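Effector protein HopAB2 (Pseudomonas syringae, PDB 2FD4) suppresses programmed cell death and immunity in susceptible plants through a C-terminal E3 ubiquitin ligase domain related to RING-finger and U-box ligases. Local coordinates at residues D41-T44 / G50-S53. Residues are numbered along the deposited sequence; the frame is centred on the assembly and turned at random.
Sequences DDVT and GELS
Within the long loop between strands 18-21 and 61-65 of the U-box-like ligase domain, Thr44 and Leu52 close a loop through one backbone hydrogen bond, and Val43 packs against Glu51 beside it. The loop between them carries Phe48, inferred to bind the E2 enzyme, so the bond ties together the two ends of a probable E2-docking loop. Leu52 N gives its hydrogen to Thr44 O over 2.9 Å, nearly straight at 166°. The same oxygen also receives a weaker CA-H...O contact from Glu51, whose CA lies 3.5 Å from Thr44 O.

On the outer side, the aliphatic part of Glu51 crosses the Val43 side chain at about a right angle. Val43 CG1 is anti to its own backbone N (chi1 172°), which brings it 3.6 Å from Glu51 CB and equally close to CG. This methyl lies along the glutamate from CB through CG to the carboxylate carbon, while Val43 CB and CG2 meet the carboxylate end, CG2 4.0 Å from Glu51 OE2. Glutamate suits this partly exposed place because its methylenes cover the valine and the extended chain lays the carboxylate against the valine's CB and CG2, toward Asp41. There it nears another acid, with Asp41 OD1 4.4 Å from Glu51 OE2, a mildly unfavourable pairing that probably depends on solvent screening. Gly50 has a positive phi, where a side chain would press on the preceding carbonyl.

Farther in, Thr44 CG2 and Leu52 CD1 approach to 4.2 Å, and both side chains touch Phe85 of strand 83-87. Thr44 OG1 bonds to Lys33 N, leaving its methyl for this apolar side. Through the side chains of buried Leu52 and of Thr44, the surface loop rests on the edge strand of the four-stranded sheet, the strand that leads into helix 88-97.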
loop_
_atom_site.group_PDB
_atom_site.type_symbol
_atom_site.label_atom_id
_atom_site.label_comp_id
_atom_site.label_asym_id
_atom_site.label_seq_id
_atom_site.Cartn_x
_atom_site.Cartn_y
_atom_site.Cartn_z
ATOM N N ASP A 41 11.694 16.278 6.774
ATOM C CA ASP A 41 13.045 15.969 7.230
ATOM C C ASP A 41 13.509 14.610 6.702
ATOM O O ASP A 41 13.822 13.711 7.496
ATOM C CB ASP A 41 13.095 15.976 8.762
ATOM C CG ASP A 41 12.400 17.187 9.357
ATOM O OD1 ASP A 41 11.164 17.298 9.160
ATOM O OD2 ASP A 41 13.086 18.012 10.021
ATOM N N ASP A 42 13.540 14.467 5.371
ATOM C CA ASP A 42 14.030 13.254 4.689
ATOM C C ASP A 42 12.984 12.140 4.663
ATOM O O ASP A 42 13.221 11.068 4.114
ATOM C CB ASP A 42 15.320 12.733 5.353
ATOM C CG ASP A 42 16.421 12.420 4.351
ATOM O OD1 ASP A 42 16.187 11.641 3.398
ATOM O OD2 ASP A 42 17.532 12.962 4.539
ATOM N N VAL A 43 11.805 12.414 5.214
ATOM C CA VAL A 43 10.803 11.402 5.462
ATOM C C VAL A 43 10.079 11.058 4.167
ATOM O O VAL A 43 9.853 11.929 3.328
ATOM C CB VAL A 43 9.792 11.909 6.523
ATOM C CG1 VAL A 43 8.620 10.954 6.663
ATOM C CG2 VAL A 43 10.478 12.108 7.866
ATOM N N THR A 44 9.724 9.779 4.009
ATOM C CA THR A 44 8.902 9.353 2.906
ATOM C C THR A 44 7.494 9.944 3.070
ATOM O O THR A 44 6.918 9.880 4.164
ATOM C CB THR A 44 8.802 7.798 2.865
ATOM O OG1 THR A 44 10.113 7.233 2.894
ATOM C CG2 THR A 44 8.109 7.344 1.613
ATOM N N GLY A 50 1.448 13.615 2.765
ATOM C CA GLY A 50 1.747 13.444 4.172
ATOM C C GLY A 50 2.800 12.390 4.445
ATOM O O GLY A 50 3.033 11.507 3.638
ATOM N N GLU A 51 3.460 12.517 5.600
ATOM C CA GLU A 51 4.533 11.624 5.961
ATOM C C GLU A 51 3.962 10.246 6.282
ATOM O O GLU A 51 2.828 10.126 6.782
ATOM C CB GLU A 51 5.280 12.134 7.187
ATOM C CG GLU A 51 6.032 13.454 6.977
ATOM C CD GLU A 51 6.754 13.910 8.227
ATOM O OE1 GLU A 51 6.481 13.318 9.306
ATOM O OE2 GLU A 51 7.561 14.899 8.148
ATOM N N LEU A 52 4.735 9.213 5.982
ATOM C CA LEU A 52 4.387 7.834 6.397
ATOM C C LEU A 52 5.142 7.337 7.651
ATOM O O LEU A 52 6.310 7.688 7.852
ATOM C CB LEU A 52 4.645 6.850 5.268
ATOM C CG LEU A 52 3.738 6.994 4.069
ATOM C CD1 LEU A 52 4.260 6.148 2.946
ATOM C CD2 LEU A 52 2.323 6.660 4.477
ATOM N N SER A 53 4.461 6.540 8.495
ATOM C CA SER A 53 5.067 5.904 9.655
ATOM C C SER A 53 4.375 4.595 10.050
ATOM O O SER A 53 3.145 4.490 10.077
ATOM C CB SER A 53 5.136 6.824 10.882
ATOM O OG SER A 53 5.980 6.263 11.912
#